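Local coordinates for protein hydrolase, NUDIX family (PDB 3F6A) that probably hydrolyses nucleoside diphosphate-linked or related substrates in a metal-dependent manner, as other members of the NUDIX family do, at residues A[6-11]-A[98-103]; A[12-17]-A[145-150]. All coordinates share one frame; numbering follows the deposited sequence.

Interaction 1. Residues A[6-11]-A[98-103]; sequences HFTVSV and HIDFVY
Thr8 and Ser10 both reach the carboxylate of Asp100 with their hydroxyls, and they lose more surface across the contact than any other residues. The Asp100 side chain extends with CG anti to its backbone N (chi1 180°), crossing that of Thr8 at about a right angle. Each hydroxyl is within hydrogen-bonding distance of two acceptors, and which of them takes its single proton is not settled. Thr8 OG1 has Asp100 OD1 at 2.9 Å and Ile99 O at 3.2 Å; Ser10 OG faces both carboxylate oxygens, 2.6 Å from Asp100 OD2 and 2.8 Å from Asp100 OD1. A weak bond from His98 ND1 to Thr8 OG1 extends this polar row.

The two strands run parallel at the heart of the mixed sheet of the NUDIX fold. The amides and carbonyls of Thr8 and Ser10 pair with Ile99, Phe101 and Tyr103, while Val9 and Val11 turn theirs to Gly35 and Leu33 on the neighbouring strand. Ser10 O accepts a hydrogen bond from Tyr103 N (2.9 Å) and also lies in the plane of the Tyr103 ring, at its edge.

On the face carrying Phe7, Val9, Ile99 and Phe101 the contacts are apolar. Phe7 and Ile99 lie side by side, the ring carbon CE1 of Phe7 meeting Ile99 CD1 at 3.5 Å, and Phe7 CD1 approaches Phe101 CE2 at 3.8 Å. Val9, Val11 and Tyr103 carry this surface on to Cys47 of helix 43-55. At the end near Phe7 it continues into the second subunit, where Phe7 meets its counterpart edge-to-face and Phe101 meets Phe101 with ring planes at about 45°.

Interaction 2. Residues A[12-17]-A[145-150]; sequences FIVCKD and TEALDL
Ala147 sets its CB between two side chains of the strand: Phe12 CB is 3.8 Å away and Val14 CG2 is 4.0 Å from the same methyl. Val14 divides its branches between consecutive helix residues. CG1, anti to the backbone N (chi1 171°), meets Leu148 CD2 at 4.1 Å, whereas CG2 packs against the backbone of Ala147, 3.8 Å from its O. Leu148 crosses Val14 obliquely and sends CD2 on to the turn after the strand, 3.6 Å from Asp17 O.

Strand 12-15 and helix 145-150 have axes 8.5 Å apart at closest approach, inclined by 41°. Helix 138-150 thus lies against one face of the central sheet, as one outer layer of the alpha/beta/alpha sandwich of NUDIX proteins. Earlier turns of the helix continue the packing, with Ile140, Met143 and Ala144 touching Phe12. On a different side of the helix, Glu146 OE1 is hydrogen-bonded to Tyr104 OH and His86 NE2.

Between the two segments the touching surfaces are aliphatic carbons and two backbone carbonyls, so shape and burial hold this part of the interface, and directional bonds such as those of Glu146 come from its surroundings.

How the interactions relate
Strand 7-15 carries both contacts in succession: its first half pairs with strand 98-106 in interaction 1, and its second half supports helix 138-150 in interaction 2. Their centres are 18 Å apart, on opposite sides of the chain's centre. The two join directly where Tyr103 O lies 2.9 Å from Phe12 N, a probable hydrogen bond that continues the parallel pairing, and where Val102 CG1 packs 3.7 Å from Phe12 CE2. Helix 43-55, which belongs to the NUDIX box and by family analogy probably bears metal-binding residues, covers the Val9, Val11 and Tyr103 face; helix 138-150 covers the reverse face at Phe12 and Val14.

Interaction 1. Residues A[6-11]-A[98-103]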
ATOM      1  N   HIS A   6      10.644  -4.445  -8.300  1.00 37.46           N
ATOM      2  CA  HIS A   6       9.360  -4.586  -8.985  1.00 33.13           C
ATOM      3  C   HIS A   6       8.324  -3.658  -8.363  1.00 29.75           C
ATOM      4  O   HIS A   6       7.136  -3.970  -8.342  1.00 27.18           O
ATOM      5  CB  HIS A   6       8.865  -6.024  -8.851  1.00 32.76           C
ATOM      6  CG  HIS A   6       9.627  -7.008  -9.677  1.00 33.34           C
ATOM      7  ND1 HIS A   6       9.964  -8.261  -9.214  1.00 33.59           N
ATOM      8  CD2 HIS A   6      10.082  -6.939 -10.950  1.00 33.26           C
ATOM      9  CE1 HIS A   6      10.594  -8.923 -10.168  1.00 32.52           C
ATOM     10  NE2 HIS A   6      10.678  -8.144 -11.231  1.00 33.42           N
ATOM     11  N   PHE A   7       8.779  -2.520  -7.860  1.00 26.90           N
ATOM     12  CA  PHE A   7       7.890  -1.569  -7.205  1.00 24.84           C
ATOM     13  C   PHE A   7       7.990  -0.178  -7.806  1.00 24.10           C
ATOM     14  O   PHE A   7       9.085   0.368  -7.962  1.00 23.88           O
ATOM     15  CB  PHE A   7       8.217  -1.519  -5.710  1.00 24.99           C
ATOM     16  CG  PHE A   7       7.930  -2.809  -4.989  1.00 25.99           C
ATOM     17  CD1 PHE A   7       6.704  -3.019  -4.368  1.00 26.40           C
ATOM     18  CD2 PHE A   7       8.879  -3.826  -4.952  1.00 27.23           C
ATOM     19  CE1 PHE A   7       6.424  -4.230  -3.729  1.00 28.56           C
ATOM     20  CE2 PHE A   7       8.608  -5.037  -4.318  1.00 26.42           C
ATOM     21  CZ  PHE A   7       7.383  -5.238  -3.703  1.00 26.73           C
ATOM     22  N   THR A   8       6.834   0.387  -8.138  1.00 21.54           N
ATOM     23  CA  THR A   8       6.757   1.714  -8.725  1.00 18.96           C
ATOM     24  C   THR A   8       5.660   2.511  -8.021  1.00 19.12           C
ATOM     25  O   THR A   8       4.896   1.962  -7.224  1.00 18.21           O
ATOM     26  CB  THR A   8       6.391   1.635 -10.223  1.00 20.52           C
ATOM     27  OG1 THR A   8       5.031   1.198 -10.360  1.00 19.39           O
ATOM     28  CG2 THR A   8       7.296   0.648 -10.952  1.00 21.07           C
ATOM     29  N   VAL A   9       5.582   3.804  -8.321  1.00 17.83           N
ATOM     30  CA  VAL A   9       4.547   4.652  -7.746  1.00 18.87           C
ATOM     31  C   VAL A   9       3.871   5.450  -8.854  1.00 19.37           C
ATOM     32  O   VAL A   9       4.426   5.621  -9.940  1.00 19.27           O
ATOM     33  CB  VAL A   9       5.110   5.643  -6.685  1.00 18.74           C
ATOM     34  CG1 VAL A   9       5.764   4.872  -5.556  1.00 18.52           C
ATOM     35  CG2 VAL A   9       6.097   6.624  -7.326  1.00 17.99           C
ATOM     36  N   SER A  10       2.661   5.916  -8.573  1.00 19.82           N
ATOM     37  CA  SER A  10       1.887   6.726  -9.507  1.00 19.98           C
ATOM     38  C   SER A  10       1.270   7.828  -8.665  1.00 19.88           C
ATOM     39  O   SER A  10       0.914   7.598  -7.511  1.00 19.99           O
ATOM     40  CB  SER A  10       0.767   5.907 -10.166  1.00 19.67           C
ATOM     41  OG  SER A  10       1.287   5.031 -11.146  1.00 27.09           O
ATOM     42  N   VAL A  11       1.150   9.019  -9.235  1.00 19.18           N
ATOM     43  CA  VAL A  11       0.576  10.141  -8.512  1.00 18.76           C
ATOM     44  C   VAL A  11      -0.384  10.929  -9.382  1.00 17.59           C
ATOM     45  O   VAL A  11      -0.017  11.392 -10.458  1.00 16.89           O
ATOM     46  CB  VAL A  11       1.653  11.136  -8.037  1.00 20.62           C
ATOM     47  CG1 VAL A  11       1.106  11.972  -6.894  1.00 23.45           C
ATOM     48  CG2 VAL A  11       2.906  10.401  -7.635  1.00 25.05           C
ATOM     49  N   HIS A  98       5.157  -5.474 -12.354  1.00 19.19           N
ATOM     50  CA  HIS A  98       5.480  -4.576 -11.261  1.00 19.88           C
ATOM     51  C   HIS A  98       4.255  -4.129 -10.489  1.00 20.80           C
ATOM     52  O   HIS A  98       3.145  -4.063 -11.026  1.00 20.86           O
ATOM     53  CB  HIS A  98       6.213  -3.343 -11.794  1.00 20.49           C
ATOM     54  CG  HIS A  98       5.443  -2.579 -12.826  1.00 20.53           C
ATOM     55  ND1 HIS A  98       4.687  -1.464 -12.523  1.00 23.27           N
ATOM     56  CD2 HIS A  98       5.322  -2.761 -14.162  1.00 21.27           C
ATOM     57  CE1 HIS A  98       4.139  -0.993 -13.630  1.00 20.25           C
ATOM     58  NE2 HIS A  98       4.510  -1.761 -14.637  1.00 23.03           N
ATOM     59  N   ILE A  99       4.477  -3.826  -9.219  1.00 20.92           N
ATOM     60  CA  ILE A  99       3.428  -3.341  -8.346  1.00 22.45           C
ATOM     61  C   ILE A  99       3.484  -1.826  -8.428  1.00 21.96           C
ATOM     62  O   ILE A  99       4.563  -1.232  -8.392  1.00 22.63           O
ATOM     63  CB  ILE A  99       3.678  -3.778  -6.888  1.00 24.76           C
ATOM     64  CG1 ILE A  99       3.415  -5.277  -6.754  1.00 27.51           C
ATOM     65  CG2 ILE A  99       2.797  -2.978  -5.936  1.00 25.63           C
ATOM     66  CD1 ILE A  99       3.745  -5.831  -5.389  1.00 29.16           C
ATOM     67  N   ASP A 100       2.325  -1.195  -8.554  1.00 22.14           N
ATOM     68  CA  ASP A 100       2.279   0.252  -8.624  1.00 21.26           C
ATOM     69  C   ASP A 100       1.436   0.811  -7.490  1.00 20.18           C
ATOM     70  O   ASP A 100       0.228   0.554  -7.415  1.00 18.41           O
ATOM     71  CB  ASP A 100       1.709   0.708  -9.966  1.00 25.18           C
ATOM     72  CG  ASP A 100       1.635   2.217 -10.077  1.00 29.64           C
ATOM     73  OD1 ASP A 100       2.698   2.873 -10.070  1.00 33.74           O
ATOM     74  OD2 ASP A 100       0.511   2.750 -10.163  1.00 35.17           O
ATOM     75  N   PHE A 101       2.087   1.558  -6.600  1.00 17.48           N
ATOM     76  CA  PHE A 101       1.413   2.183  -5.469  1.00 18.55           C
ATOM     77  C   PHE A 101       0.877   3.526  -5.924  1.00 16.58           C
ATOM     78  O   PHE A 101       1.645   4.422  -6.263  1.00 15.36           O
ATOM     79  CB  PHE A 101       2.385   2.375  -4.298  1.00 20.31           C
ATOM     80  CG  PHE A 101       2.784   1.088  -3.629  1.00 22.13           C
ATOM     81  CD1 PHE A 101       1.818   0.160  -3.251  1.00 24.17           C
ATOM     82  CD2 PHE A 101       4.121   0.805  -3.365  1.00 24.91           C
ATOM     83  CE1 PHE A 101       2.178  -1.031  -2.620  1.00 23.61           C
ATOM     84  CE2 PHE A 101       4.487  -0.379  -2.736  1.00 23.74           C
ATOM     85  CZ  PHE A 101       3.515  -1.297  -2.363  1.00 23.57           C
ATOM     86  N   VAL A 102      -0.447   3.658  -5.921  1.00 17.76           N
ATOM     87  CA  VAL A 102      -1.104   4.878  -6.373  1.00 16.81           C
ATOM     88  C   VAL A 102      -1.445   5.869  -5.273  1.00 17.49           C
ATOM     89  O   VAL A 102      -2.083   5.516  -4.287  1.00 15.60           O
ATOM     90  CB  VAL A 102      -2.395   4.542  -7.130  1.00 16.45           C
ATOM     91  CG1 VAL A 102      -3.021   5.812  -7.686  1.00 18.50           C
ATOM     92  CG2 VAL A 102      -2.090   3.565  -8.238  1.00 17.23           C
ATOM     93  N   TYR A 103      -1.035   7.119  -5.473  1.00 17.51           N
ATOM     94  CA  TYR A 103      -1.281   8.190  -4.517  1.00 18.78           C
ATOM     95  C   TYR A 103      -2.005   9.344  -5.191  1.00 18.08           C
ATOM     96  O   TYR A 103      -1.874   9.551  -6.399  1.00 18.76           O
ATOM     97  CB  TYR A 103       0.046   8.717  -3.963  1.00 19.02           C
ATOM     98  CG  TYR A 103       0.825   7.729  -3.136  1.00 19.51           C
ATOM     99  CD1 TYR A 103       0.790   7.776  -1.744  1.00 22.75           C
ATOM    100  CD2 TYR A 103       1.606   6.740  -3.745  1.00 23.44           C
ATOM    101  CE1 TYR A 103       1.512   6.866  -0.973  1.00 22.21           C
ATOM    102  CE2 TYR A 103       2.333   5.827  -2.981  1.00 23.63           C
ATOM    103  CZ  TYR A 103       2.277   5.898  -1.598  1.00 24.47           C
ATOM    104  OH  TYR A 103       2.987   5.003  -0.837  1.00 31.42           O
TER

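Interaction 2. Residues A[12-17]-A[145-150]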
ATOM      1  N   PHE A  12      -1.611  11.074  -8.904  1.00 17.42           N
ATOM      2  CA  PHE A  12      -2.624  11.841  -9.592  1.00 18.55           C
ATOM      3  C   PHE A  12      -2.646  13.168  -8.860  1.00 20.21           C
ATOM      4  O   PHE A  12      -3.031  13.242  -7.696  1.00 20.24           O
ATOM      5  CB  PHE A  12      -3.968  11.122  -9.502  1.00 18.94           C
ATOM      6  CG  PHE A  12      -4.075   9.941 -10.427  1.00 18.24           C
ATOM      7  CD1 PHE A  12      -4.561  10.102 -11.719  1.00 16.69           C
ATOM      8  CD2 PHE A  12      -3.654   8.678 -10.019  1.00 17.83           C
ATOM      9  CE1 PHE A  12      -4.630   9.022 -12.594  1.00 19.96           C
ATOM     10  CE2 PHE A  12      -3.719   7.587 -10.892  1.00 18.56           C
ATOM     11  CZ  PHE A  12      -4.204   7.758 -12.177  1.00 18.87           C
ATOM     12  N   ILE A  13      -2.214  14.217  -9.552  1.00 21.21           N
ATOM     13  CA  ILE A  13      -2.131  15.547  -8.963  1.00 20.94           C
ATOM     14  C   ILE A  13      -3.294  16.436  -9.374  1.00 21.02           C
ATOM     15  O   ILE A  13      -3.577  16.595 -10.561  1.00 20.52           O
ATOM     16  CB  ILE A  13      -0.801  16.219  -9.367  1.00 21.57           C
ATOM     17  CG1 ILE A  13       0.359  15.311  -8.957  1.00 20.06           C
ATOM     18  CG2 ILE A  13      -0.676  17.585  -8.711  1.00 21.18           C
ATOM     19  CD1 ILE A  13       1.713  15.761  -9.446  1.00 20.85           C
ATOM     20  N   VAL A  14      -3.958  17.017  -8.382  1.00 19.96           N
ATOM     21  CA  VAL A  14      -5.098  17.885  -8.625  1.00 21.38           C
ATOM     22  C   VAL A  14      -4.817  19.350  -8.305  1.00 22.00           C
ATOM     23  O   VAL A  14      -4.287  19.673  -7.246  1.00 24.77           O
ATOM     24  CB  VAL A  14      -6.320  17.425  -7.781  1.00 22.56           C
ATOM     25  CG1 VAL A  14      -7.444  18.466  -7.861  1.00 22.47           C
ATOM     26  CG2 VAL A  14      -6.806  16.064  -8.273  1.00 20.89           C
ATOM     27  N   CYS A  15      -5.163  20.231  -9.236  1.00 24.00           N
ATOM     28  CA  CYS A  15      -5.005  21.668  -9.035  1.00 27.38           C
ATOM     29  C   CYS A  15      -6.417  22.211  -9.214  1.00 28.48           C
ATOM     30  O   CYS A  15      -7.012  22.066 -10.285  1.00 26.27           O
ATOM     31  CB  CYS A  15      -4.066  22.286 -10.075  1.00 26.95           C
ATOM     32  SG  CYS A  15      -3.695  24.041  -9.741  1.00 28.67           S
ATOM     33  N   LYS A  16      -6.943  22.825  -8.158  1.00 31.20           N
ATOM     34  CA  LYS A  16      -8.306  23.349  -8.136  1.00 33.26           C
ATOM     35  C   LYS A  16      -9.316  22.321  -8.649  1.00 32.71           C
ATOM     36  O   LYS A  16      -9.687  21.412  -7.908  1.00 33.83           O
ATOM     37  CB  LYS A  16      -8.428  24.673  -8.914  1.00 35.01           C
ATOM     38  CG  LYS A  16      -7.882  24.673 -10.319  1.00 37.59           C
ATOM     39  CD  LYS A  16      -8.423  25.854 -11.109  1.00 38.70           C
ATOM     40  CE  LYS A  16      -9.868  25.620 -11.541  1.00 37.82           C
ATOM     41  NZ  LYS A  16      -9.983  24.513 -12.538  1.00 32.37           N
ATOM     42  N   ASP A  17      -9.755  22.435  -9.897  1.00 31.76           N
ATOM     43  CA  ASP A  17     -10.729  21.475 -10.411  1.00 32.06           C
ATOM     44  C   ASP A  17     -10.257  20.588 -11.565  1.00 30.77           C
ATOM     45  O   ASP A  17     -11.076  20.060 -12.324  1.00 28.95           O
ATOM     46  CB  ASP A  17     -12.019  22.201 -10.810  1.00 35.07           C
ATOM     47  CG  ASP A  17     -12.660  22.929  -9.641  1.00 39.74           C
ATOM     48  OD1 ASP A  17     -12.880  22.292  -8.586  1.00 38.66           O
ATOM     49  OD2 ASP A  17     -12.945  24.142  -9.773  1.00 43.39           O
ATOM     50  N   THR A 145     -10.665  10.527 -11.863  1.00 21.70           N
ATOM     51  CA  THR A 145     -11.968  11.010 -11.429  1.00 21.42           C
ATOM     52  C   THR A 145     -12.088  10.900  -9.913  1.00 21.44           C
ATOM     53  O   THR A 145     -12.622  11.800  -9.262  1.00 19.91           O
ATOM     54  CB  THR A 145     -13.095  10.212 -12.102  1.00 21.07           C
ATOM     55  OG1 THR A 145     -12.982  10.356 -13.523  1.00 22.58           O
ATOM     56  CG2 THR A 145     -14.458  10.718 -11.656  1.00 22.97           C
ATOM     57  N   GLU A 146     -11.589   9.803  -9.348  1.00 19.28           N
ATOM     58  CA  GLU A 146     -11.632   9.637  -7.903  1.00 19.05           C
ATOM     59  C   GLU A 146     -10.779  10.730  -7.269  1.00 18.10           C
ATOM     60  O   GLU A 146     -11.165  11.330  -6.269  1.00 16.81           O
ATOM     61  CB  GLU A 146     -11.077   8.276  -7.478  1.00 20.56           C
ATOM     62  CG  GLU A 146     -11.820   7.076  -8.026  1.00 22.79           C
ATOM     63  CD  GLU A 146     -11.312   5.778  -7.434  1.00 24.04           C
ATOM     64  OE1 GLU A 146     -10.160   5.762  -6.938  1.00 25.50           O
ATOM     65  OE2 GLU A 146     -12.055   4.775  -7.471  1.00 23.41           O
ATOM     66  N   ALA A 147      -9.611  10.980  -7.854  1.00 19.09           N
ATOM     67  CA  ALA A 147      -8.714  12.012  -7.332  1.00 21.10           C
ATOM     68  C   ALA A 147      -9.446  13.352  -7.304  1.00 21.44           C
ATOM     69  O   ALA A 147      -9.369  14.090  -6.322  1.00 22.11           O
ATOM     70  CB  ALA A 147      -7.448  12.109  -8.197  1.00 18.54           C
ATOM     71  N   LEU A 148     -10.160  13.663  -8.384  1.00 23.47           N
ATOM     72  CA  LEU A 148     -10.912  14.911  -8.462  1.00 24.63           C
ATOM     73  C   LEU A 148     -12.043  14.952  -7.437  1.00 25.35           C
ATOM     74  O   LEU A 148     -12.217  15.954  -6.744  1.00 25.20           O
ATOM     75  CB  LEU A 148     -11.480  15.108  -9.873  1.00 24.90           C
ATOM     76  CG  LEU A 148     -10.495  15.615 -10.931  1.00 22.07           C
ATOM     77  CD1 LEU A 148     -11.105  15.507 -12.323  1.00 23.90           C
ATOM     78  CD2 LEU A 148     -10.122  17.052 -10.622  1.00 22.78           C
ATOM     79  N   ASP A 149     -12.809  13.868  -7.339  1.00 27.32           N
ATOM     80  CA  ASP A 149     -13.913  13.812  -6.382  1.00 28.73           C
ATOM     81  C   ASP A 149     -13.402  13.993  -4.956  1.00 29.55           C
ATOM     82  O   ASP A 149     -14.076  14.598  -4.120  1.00 28.44           O
ATOM     83  CB  ASP A 149     -14.659  12.473  -6.463  1.00 29.97           C
ATOM     84  CG  ASP A 149     -15.373  12.273  -7.784  1.00 29.92           C
ATOM     85  OD1 ASP A 149     -15.704  13.272  -8.451  1.00 32.36           O
ATOM     86  OD2 ASP A 149     -15.620  11.105  -8.153  1.00 34.09           O
ATOM     87  N   LEU A 150     -12.214  13.462  -4.683  1.00 28.72           N
ATOM     88  CA  LEU A 150     -11.624  13.558  -3.354  1.00 30.44           C
ATOM     89  C   LEU A 150     -11.041  14.932  -3.057  1.00 32.54           C
ATOM     90  O   LEU A 150     -11.304  15.512  -2.005  1.00 30.56           O
ATOM     91  CB  LEU A 150     -10.509  12.522  -3.179  1.00 29.95           C
ATOM     92  CG  LEU A 150      -9.802  12.600  -1.821  1.00 30.07           C
ATOM     93  CD1 LEU A 150     -10.746  12.076  -0.749  1.00 31.29           C
ATOM     94  CD2 LEU A 150      -8.509  11.783  -1.831  1.00 31.35           C
TER